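Local coordinates for protein peptidoglycan glycosyltransferase (Atopobium parvulum, PDB 4OVD) that belongs to the penicillin-binding proteins and pairs a dimerisation domain with a penicillin-binding domain, at residues Glu322-Val325 / Gly326-Lys329; Glu401-Thr404 / Gly405-Ala409; Ile393-Ser396 / Leu397-Glu401. All coordinates share one frame; numbering follows the deposited sequence.

All three contacts fall within the penicillin-binding domain, on the same side of the chain's centre. Along the chain the order is contact 1, contact 3, contact 2. In space contact 2 is the middle one: its centre lies about 10 Å from that of contact 1 and about 9 Å from that of contact 3, whereas the centres of contacts 1 and 3 are about 18 Å apart. Contacts 2 and 3 share Glu401, so a single run carries the loop after helix 366-375 into helix 404-408, and Met408 packs back on Tyr400. Contact 2 also meets contact 1, where Pro403 and Asn407 pack against Val325 and Gly326, which joins the small hairpin to this helix start.

Contact 1 (Glu322-Val325 / Gly326-Lys329); sequences ELQV and GDNK
Val325 and Asn328 face each other as an antiparallel hydrogen-bonded pair, tied by two backbone bonds. The N-H of Val325 reaches Asn328 O at 2.8 Å. In return Asn328 N donates to Val325 O over a longer 3.3 Å. One residue further from the turn, Gln324 and Lys329 form a non-hydrogen-bonded pair whose CA atoms are 4.3 Å apart. There Lys329 CA makes a bent CA-H...O contact of 3.3 Å with Leu323 O. Beside this pair the Glu322 and Lys329 side chains cross obliquely. Glu322 CG lies between the backbone N and the carbonyl carbon (chi1 58°) and the chain runs extended beyond it, which brings Glu322 OE1 to 3.3 Å from Lys329 CD. Lys329 NZ stays 4.0 Å from Glu322 OE1, beyond a salt bridge, though the opposite charges probably attract. On the other face of the ribbon, Val325 CG2 rests 3.4 Å from Asn328 O. Gly326 takes the second position of the turn with phi 65° and psi -126°, and a positive phi by itself favours glycine. Further out, Leu323 pairs through its backbone with Val330, and Leu323 and Val325 pack on Ala357 of helix 353-364. This is a beta hairpin with a two-residue loop, Gly326 and Asp327, closed by a type II' turn from Val325 to Asn328 on the surface of the domain.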
ATOM      1  N   GLU A 322      21.852  18.218 -13.982  1.00 39.45           N
ATOM      2  CA  GLU A 322      20.589  18.824 -13.666  1.00 44.30           C
ATOM      3  C   GLU A 322      19.842  18.993 -14.951  1.00 42.49           C
ATOM      4  O   GLU A 322      20.468  18.949 -15.974  1.00 42.02           O
ATOM      5  CB  GLU A 322      20.787  20.220 -13.042  1.00 48.43           C
ATOM      6  CG  GLU A 322      21.568  21.179 -13.944  1.00 56.94           C
ATOM      7  CD  GLU A 322      21.794  22.586 -13.335  1.00 67.23           C
ATOM      8  OE1 GLU A 322      21.507  22.799 -12.141  1.00 67.76           O
ATOM      9  OE2 GLU A 322      22.271  23.490 -14.060  1.00 68.87           O
ATOM     10  N   LEU A 323      18.524  19.170 -14.869  1.00 38.83           N
ATOM     11  CA  LEU A 323      17.686  19.389 -16.040  1.00 43.98           C
ATOM     12  C   LEU A 323      16.633  20.422 -15.693  1.00 50.03           C
ATOM     13  O   LEU A 323      16.078  20.380 -14.600  1.00 47.60           O
ATOM     14  CB  LEU A 323      16.975  18.084 -16.430  1.00 50.24           C
ATOM     15  CG  LEU A 323      16.064  18.049 -17.676  1.00 56.59           C
ATOM     16  CD1 LEU A 323      16.771  18.410 -18.976  1.00 59.21           C
ATOM     17  CD2 LEU A 323      15.447  16.668 -17.840  1.00 57.53           C
ATOM     18  N   GLN A 324      16.360  21.345 -16.613  1.00 50.04           N
ATOM     19  CA  GLN A 324      15.321  22.351 -16.416  1.00 59.42           C
ATOM     20  C   GLN A 324      13.972  21.705 -16.796  1.00 57.53           C
ATOM     21  O   GLN A 324      13.811  21.196 -17.904  1.00 55.11           O
ATOM     22  CB  GLN A 324      15.590  23.566 -17.320  1.00 63.85           C
ATOM     23  CG  GLN A 324      14.582  24.717 -17.243  1.00 72.71           C
ATOM     24  CD  GLN A 324      14.622  25.506 -15.926  1.00 82.83           C
ATOM     25  OE1 GLN A 324      13.634  26.148 -15.544  1.00 94.87           O
ATOM     26  NE2 GLN A 324      15.754  25.453 -15.226  1.00 75.98           N
ATOM     27  N   VAL A 325      13.033  21.679 -15.858  1.00 56.58           N
ATOM     28  CA  VAL A 325      11.664  21.169 -16.107  1.00 56.12           C
ATOM     29  C   VAL A 325      10.723  22.296 -15.752  1.00 57.73           C
ATOM     30  O   VAL A 325      10.607  22.675 -14.571  1.00 53.66           O
ATOM     31  CB  VAL A 325      11.292  19.936 -15.265  1.00 57.54           C
ATOM     32  CG1 VAL A 325      12.170  18.752 -15.669  1.00 60.01           C
ATOM     33  CG2 VAL A 325      11.405  20.253 -13.777  1.00 71.62           C
ATOM     34  N   GLY A 326      10.041  22.829 -16.760  1.00 58.39           N
ATOM     35  CA  GLY A 326       9.192  23.987 -16.543  1.00 57.63           C
ATOM     36  C   GLY A 326      10.190  25.078 -16.168  1.00 60.28           C
ATOM     37  O   GLY A 326      11.197  25.250 -16.852  1.00 73.55           O
ATOM     38  N   ASP A 327       9.993  25.734 -15.025  1.00 67.53           N
ATOM     39  CA  ASP A 327      10.903  26.817 -14.621  1.00 81.03           C
ATOM     40  C   ASP A 327      11.760  26.545 -13.399  1.00 78.15           C
ATOM     41  O   ASP A 327      12.330  27.462 -12.833  1.00 77.06           O
ATOM     42  CB  ASP A 327      10.108  28.109 -14.473  1.00 93.76           C
ATOM     43  CG  ASP A 327       9.456  28.516 -15.782  1.00 99.59           C
ATOM     44  OD1 ASP A 327       9.927  28.041 -16.844  1.00125.13           O
ATOM     45  OD2 ASP A 327       8.479  29.278 -15.770  1.00 86.17           O
ATOM     46  N   ASN A 328      11.890  25.269 -13.044  1.00 72.87           N
ATOM     47  CA  ASN A 328      12.697  24.826 -11.918  1.00 70.02           C
ATOM     48  C   ASN A 328      13.631  23.746 -12.414  1.00 69.38           C
ATOM     49  O   ASN A 328      13.345  23.080 -13.418  1.00 58.07           O
ATOM     50  CB  ASN A 328      11.825  24.276 -10.789  1.00 77.72           C
ATOM     51  CG  ASN A 328      11.168  25.369  -9.968  1.00 84.16           C
ATOM     52  OD1 ASN A 328      11.176  26.546 -10.337  1.00 78.99           O
ATOM     53  ND2 ASN A 328      10.617  24.983  -8.830  1.00 90.43           N
ATOM     54  N   LYS A 329      14.740  23.560 -11.711  1.00 63.63           N
ATOM     55  CA  LYS A 329      15.711  22.588 -12.149  1.00 63.82           C
ATOM     56  C   LYS A 329      15.528  21.286 -11.364  1.00 60.21           C
ATOM     57  O   LYS A 329      15.039  21.290 -10.242  1.00 60.56           O
ATOM     58  CB  LYS A 329      17.123  23.175 -12.055  1.00 72.93           C
ATOM     59  CG  LYS A 329      17.591  23.507 -10.653  1.00 93.19           C
ATOM     60  CD  LYS A 329      18.936  24.231 -10.626  1.00104.27           C
ATOM     61  CE  LYS A 329      18.857  25.662 -11.160  1.00119.17           C
ATOM     62  NZ  LYS A 329      20.144  26.414 -11.019  1.00115.80           N
TER

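Contact 2 (Glu401-Thr404 / Gly405-Ala409)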
ATOM      1  N   GLU A 401       0.835  21.148 -17.176  1.00 56.64           N
ATOM      2  CA  GLU A 401       1.443  22.364 -17.558  1.00 63.20           C
ATOM      3  C   GLU A 401       2.878  22.016 -17.873  1.00 62.77           C
ATOM      4  O   GLU A 401       3.268  20.826 -17.893  1.00 52.95           O
ATOM      5  CB  GLU A 401       1.244  23.416 -16.475  1.00 73.21           C
ATOM      6  CG  GLU A 401       1.632  22.966 -15.083  1.00 82.45           C
ATOM      7  CD  GLU A 401       1.222  23.970 -14.023  1.00 91.89           C
ATOM      8  OE1 GLU A 401       0.321  24.808 -14.311  1.00 88.45           O
ATOM      9  OE2 GLU A 401       1.779  23.883 -12.900  1.00 80.82           O
ATOM     10  N   GLY A 402       3.667  23.044 -18.095  1.00 53.68           N
ATOM     11  CA  GLY A 402       5.049  22.880 -18.468  1.00 56.60           C
ATOM     12  C   GLY A 402       5.836  21.800 -17.788  1.00 58.96           C
ATOM     13  O   GLY A 402       6.371  20.948 -18.468  1.00 55.42           O
ATOM     14  N   PRO A 403       5.921  21.840 -16.441  1.00 53.20           N
ATOM     15  CA  PRO A 403       6.752  20.862 -15.688  1.00 55.15           C
ATOM     16  C   PRO A 403       6.084  19.617 -15.127  1.00 45.79           C
ATOM     17  O   PRO A 403       6.752  18.841 -14.479  1.00 45.28           O
ATOM     18  CB  PRO A 403       7.230  21.687 -14.464  1.00 48.20           C
ATOM     19  CG  PRO A 403       6.225  22.800 -14.307  1.00 54.72           C
ATOM     20  CD  PRO A 403       5.432  22.942 -15.587  1.00 54.31           C
ATOM     21  N   THR A 404       4.800  19.439 -15.380  1.00 42.61           N
ATOM     22  CA  THR A 404       4.027  18.390 -14.769  1.00 41.67           C
ATOM     23  C   THR A 404       4.532  16.976 -15.038  1.00 42.37           C
ATOM     24  O   THR A 404       4.791  16.208 -14.091  1.00 36.55           O
ATOM     25  CB  THR A 404       2.562  18.475 -15.198  1.00 43.58           C
ATOM     26  OG1 THR A 404       2.050  19.815 -14.986  1.00 50.03           O
ATOM     27  CG2 THR A 404       1.761  17.505 -14.448  1.00 38.33           C
ATOM     28  N   GLY A 405       4.668  16.627 -16.315  1.00 39.64           N
ATOM     29  CA  GLY A 405       5.106  15.302 -16.667  1.00 42.26           C
ATOM     30  C   GLY A 405       6.477  14.999 -16.085  1.00 37.28           C
ATOM     31  O   GLY A 405       6.690  14.003 -15.448  1.00 34.94           O
ATOM     32  N   GLY A 406       7.421  15.888 -16.304  1.00 38.16           N
ATOM     33  CA  GLY A 406       8.792  15.660 -15.789  1.00 36.92           C
ATOM     34  C   GLY A 406       8.874  15.436 -14.323  1.00 36.98           C
ATOM     35  O   GLY A 406       9.658  14.606 -13.842  1.00 36.58           O
ATOM     36  N   ASN A 407       8.076  16.208 -13.576  1.00 36.84           N
ATOM     37  CA  ASN A 407       8.037  16.043 -12.126  1.00 39.40           C
ATOM     38  C   ASN A 407       7.340  14.763 -11.692  1.00 31.84           C
ATOM     39  O   ASN A 407       7.765  14.039 -10.775  1.00 30.80           O
ATOM     40  CB  ASN A 407       7.367  17.255 -11.458  1.00 40.20           C
ATOM     41  CG  ASN A 407       8.175  18.527 -11.571  1.00 45.89           C
ATOM     42  OD1 ASN A 407       9.378  18.518 -11.648  1.00 50.74           O
ATOM     43  ND2 ASN A 407       7.474  19.647 -11.589  1.00 54.05           N
HETATM   44  N   MSE A 408       6.211  14.491 -12.293  1.00 29.98           N
HETATM   45  CA  MSE A 408       5.498  13.255 -11.972  1.00 34.76           C
HETATM   46  C   MSE A 408       6.333  12.018 -12.266  1.00 37.96           C
HETATM   47  O   MSE A 408       6.182  10.977 -11.602  1.00 35.15           O
HETATM   48  CB  MSE A 408       4.235  13.107 -12.791  1.00 33.99           C
HETATM   49  CG  MSE A 408       3.208  14.062 -12.183  1.00 37.07           C
HETATM   50 SE   MSE A 408       1.523  13.936 -13.263  0.60 36.45          SE
HETATM   51  CE  MSE A 408       1.092  12.287 -12.421  1.00 39.49           C
ATOM     52  N   ALA A 409       7.260  12.136 -13.215  1.00 31.53           N
ATOM     53  CA  ALA A 409       8.120  10.987 -13.592  1.00 30.06           C
ATOM     54  C   ALA A 409       8.893  10.490 -12.411  1.00 32.76           C
ATOM     55  O   ALA A 409       9.250   9.316 -12.391  1.00 29.87           O
ATOM     56  CB  ALA A 409       9.080  11.392 -14.699  1.00 32.23           C
TER
HETATM   57  O   HOH W   1       4.327  18.280 -18.516  1.00 47.63           O
HETATM   58  O   HOH W   2       7.431  18.225 -18.097  1.00 46.88           O
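Thr404, Pro403 and Asn407 carry the first turn of helix 404-408. Both branches of the Thr404 side chain are used. Its methyl CG2 lies 3.8 Å from the selenium, SE, of Met408 (a selenomethionine), the two side chains running next to each other and pointing the same way. Its hydroxyl turns to the preceding chain: with OG1 anti to the carbonyl carbon (chi1 -51°), Thr404 OG1 receives the N-H of Glu401 at 2.8 Å in a nearly straight bond of 173°. The backbone of Thr404 reaches forward as well, since its O accepts from Met408 N at 2.9 Å, and Met408 CG lies close beside the same oxygen.

Pro403 and Asn407 repeat this backbone bond one residue earlier. Asn407 N donates to Pro403 O at 3.1 Å, while the Asn407 amide folds back over the start of the helix, setting Asn407 ND2 3.5 Å from CB of the Pro403 ring. Although ND2 also comes near Pro403 O, the angle is too poor for a second bond.

The N-H groups of Gly405 and Gly406 are satisfied by water. One water accepts from Gly405 N at 2.8 Å and hydrogen-bonds to Glu401 O; another accepts from Gly406 N at 2.9 Å and donates to Gly402 O. Each water thus bridges residues four apart and stands in for a direct helical bond. Outside, Met408 is packed by Val394, Tyr400 and Leu414, and Ala409 O is bonded by the hydroxyl of Thr301. The whole is the amino-terminal end of a short alpha helix, its helical hydrogen-bonding pattern extended backward through water into the loop.

Contact 3 (Ile393-Ser396 / Leu397-Glu401)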
ATOM      1  N   ILE A 393      -4.911  13.311  -5.593  1.00 32.47           N
ATOM      2  CA  ILE A 393      -4.973  14.529  -6.365  1.00 37.11           C
ATOM      3  C   ILE A 393      -3.932  14.411  -7.410  1.00 34.82           C
ATOM      4  O   ILE A 393      -2.742  14.605  -7.166  1.00 36.76           O
ATOM      5  CB  ILE A 393      -4.721  15.747  -5.449  1.00 43.47           C
ATOM      6  CG1 ILE A 393      -5.791  15.784  -4.312  1.00 51.22           C
ATOM      7  CG2 ILE A 393      -4.798  17.025  -6.264  1.00 38.81           C
ATOM      8  CD1 ILE A 393      -5.458  16.712  -3.165  1.00 48.77           C
ATOM      9  N   VAL A 394      -4.403  14.115  -8.597  1.00 37.91           N
ATOM     10  CA  VAL A 394      -3.535  13.813  -9.740  1.00 35.21           C
ATOM     11  C   VAL A 394      -4.113  14.573 -10.930  1.00 39.47           C
ATOM     12  O   VAL A 394      -5.310  14.447 -11.249  1.00 38.60           O
ATOM     13  CB  VAL A 394      -3.581  12.294 -10.014  1.00 36.30           C
ATOM     14  CG1 VAL A 394      -2.670  11.922 -11.176  1.00 42.20           C
ATOM     15  CG2 VAL A 394      -3.219  11.476  -8.756  1.00 36.57           C
ATOM     16  N   ARG A 395      -3.282  15.390 -11.552  1.00 37.36           N
ATOM     17  CA  ARG A 395      -3.708  16.172 -12.680  1.00 43.38           C
ATOM     18  C   ARG A 395      -4.006  15.269 -13.858  1.00 44.52           C
ATOM     19  O   ARG A 395      -3.291  14.313 -14.071  1.00 39.24           O
ATOM     20  CB  ARG A 395      -2.607  17.131 -13.124  1.00 40.27           C
ATOM     21  CG  ARG A 395      -2.480  18.353 -12.265  1.00 46.96           C
ATOM     22  CD  ARG A 395      -1.221  19.092 -12.618  1.00 51.83           C
ATOM     23  NE  ARG A 395      -1.065  20.240 -11.743  1.00 60.85           N
ATOM     24  CZ  ARG A 395      -1.069  21.498 -12.144  1.00 71.04           C
ATOM     25  NH1 ARG A 395      -1.124  21.794 -13.435  1.00 72.92           N
ATOM     26  NH2 ARG A 395      -0.936  22.468 -11.246  1.00 89.80           N
ATOM     27  N   SER A 396      -5.080  15.551 -14.595  1.00 41.41           N
ATOM     28  CA  SER A 396      -5.369  14.808 -15.831  1.00 40.93           C
ATOM     29  C   SER A 396      -4.512  15.456 -16.951  1.00 41.80           C
ATOM     30  O   SER A 396      -3.936  16.541 -16.779  1.00 41.87           O
ATOM     31  CB  SER A 396      -6.824  14.906 -16.192  1.00 44.12           C
ATOM     32  OG  SER A 396      -7.110  16.290 -16.310  1.00 50.36           O
ATOM     33  N   LEU A 397      -4.347  14.757 -18.058  1.00 42.18           N
ATOM     34  CA  LEU A 397      -3.503  15.232 -19.163  1.00 45.46           C
ATOM     35  C   LEU A 397      -3.810  16.666 -19.565  1.00 52.26           C
ATOM     36  O   LEU A 397      -2.887  17.474 -19.654  1.00 51.50           O
ATOM     37  CB  LEU A 397      -3.672  14.357 -20.393  1.00 44.96           C
ATOM     38  CG  LEU A 397      -2.918  14.859 -21.626  1.00 47.75           C
ATOM     39  CD1 LEU A 397      -1.429  14.931 -21.311  1.00 49.51           C
ATOM     40  CD2 LEU A 397      -3.214  13.969 -22.829  1.00 50.33           C
ATOM     41  N   ASP A 398      -5.094  16.999 -19.733  1.00 55.23           N
ATOM     42  CA  ASP A 398      -5.454  18.358 -20.161  1.00 64.99           C
ATOM     43  C   ASP A 398      -5.140  19.417 -19.116  1.00 59.02           C
ATOM     44  O   ASP A 398      -5.184  20.581 -19.424  1.00 60.35           O
ATOM     45  CB  ASP A 398      -6.911  18.482 -20.675  1.00 70.37           C
ATOM     46  CG  ASP A 398      -7.942  18.260 -19.588  1.00 87.17           C
ATOM     47  OD1 ASP A 398      -7.641  17.524 -18.629  1.00 83.66           O
ATOM     48  OD2 ASP A 398      -9.069  18.803 -19.699  1.00105.01           O
ATOM     49  N   GLN A 399      -4.817  19.026 -17.889  1.00 56.17           N
ATOM     50  CA  GLN A 399      -4.452  20.006 -16.873  1.00 54.25           C
ATOM     51  C   GLN A 399      -2.917  20.112 -16.750  1.00 54.22           C
ATOM     52  O   GLN A 399      -2.409  20.935 -15.988  1.00 47.93           O
ATOM     53  CB  GLN A 399      -5.013  19.605 -15.508  1.00 60.00           C
ATOM     54  CG  GLN A 399      -6.515  19.471 -15.353  1.00 59.30           C
ATOM     55  CD  GLN A 399      -6.871  18.953 -13.935  1.00 69.82           C
ATOM     56  OE1 GLN A 399      -6.602  17.803 -13.593  1.00 49.24           O
ATOM     57  NE2 GLN A 399      -7.514  19.797 -13.125  1.00 74.16           N
ATOM     58  N   TYR A 400      -2.161  19.309 -17.498  1.00 51.35           N
ATOM     59  CA  TYR A 400      -0.707  19.370 -17.377  1.00 51.28           C
ATOM     60  C   TYR A 400      -0.217  20.721 -17.817  1.00 56.63           C
ATOM     61  O   TYR A 400      -0.747  21.355 -18.718  1.00 53.86           O
ATOM     62  CB  TYR A 400       0.026  18.308 -18.231  1.00 50.53           C
ATOM     63  CG  TYR A 400       0.134  16.884 -17.677  1.00 46.85           C
ATOM     64  CD1 TYR A 400      -0.879  16.318 -16.936  1.00 44.21           C
ATOM     65  CD2 TYR A 400       1.195  16.053 -18.057  1.00 47.54           C
ATOM     66  CE1 TYR A 400      -0.813  14.999 -16.487  1.00 50.09           C
ATOM     67  CE2 TYR A 400       1.284  14.738 -17.587  1.00 45.39           C
ATOM     68  CZ  TYR A 400       0.263  14.205 -16.820  1.00 42.97           C
ATOM     69  OH  TYR A 400       0.299  12.893 -16.413  1.00 37.38           O
ATOM     70  N   GLU A 401       0.835  21.148 -17.176  1.00 56.64           N
ATOM     71  CA  GLU A 401       1.443  22.364 -17.558  1.00 63.20           C
ATOM     72  C   GLU A 401       2.878  22.016 -17.873  1.00 62.77           C
ATOM     73  O   GLU A 401       3.268  20.826 -17.893  1.00 52.95           O
ATOM     74  CB  GLU A 401       1.244  23.416 -16.475  1.00 73.21           C
ATOM     75  CG  GLU A 401       1.632  22.966 -15.083  1.00 82.45           C
ATOM     76  CD  GLU A 401       1.222  23.970 -14.023  1.00 91.89           C
ATOM     77  OE1 GLU A 401       0.321  24.808 -14.311  1.00 88.45           O
ATOM     78  OE2 GLU A 401       1.779  23.883 -12.900  1.00 80.82           O
TER
HETATM   79  O   HOH W   3      -7.903  15.122 -12.322  1.00 62.12           O
HETATM   80  O   HOH W   4      -1.697  12.189 -15.127  1.00 47.62           O
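The Tyr400 ring presents an edge to Arg395 and Ser396: Ser396 O sits 3.1 Å from Tyr400 CD1, and Arg395 O 3.5 Å from Tyr400 CE1, both near the plane of the ring. Arg395 O thus lies beside CE1 and is joined to the hydroxyl of the same ring through a water in the ring plane. The second flat group, the Arg395 guanidinium, meets Gln399 O at its edge in a weak, bent bond of 3.0 Å from Arg395 NH1. The carboxylate of Glu401 comes to it obliquely, the two planes turned 46° apart. Their salt bridge is long and weak, 3.5 Å from Arg395 NH1 to Glu401 OE1.

Ser396 and Gln399 are joined in both directions. Gln399 N donates to Ser396 O at 2.9 Å from above the carbonyl plane, and the Gln399 side chain, extended beyond CG, returns to take the N-H of Ser396. The bond from Ser396 N to Gln399 OE1, 2.9 Å, is nearly straight and falls on a lone pair of the amide oxygen, which also receives a water bound to Val394 O. The Ser396 hydroxyl is brought to Asp398 by a chi1 of 57°, which puts OG between the backbone N and carbonyl carbon; Ser396 OG donates to Asp398 OD1 at 2.7 Å.

Behind this surface layer, Tyr400 leans on Phe369 and Ala370 of helix 366-375, Leu397 also touches Ala370, and Val394 packs on Ile378 and Ile416. The arrangement is a short 3-10 segment, 397-399, in the loop between helices 366-375 and 404-408, with Gln399 N to Ser396 O and Tyr400 N to Leu397 O as its i to i+3 bonds. Gln399 accepts the Ser396 N-H as in one half of a capping box; the reciprocal half is absent, the serine hydroxyl donating to Asp398.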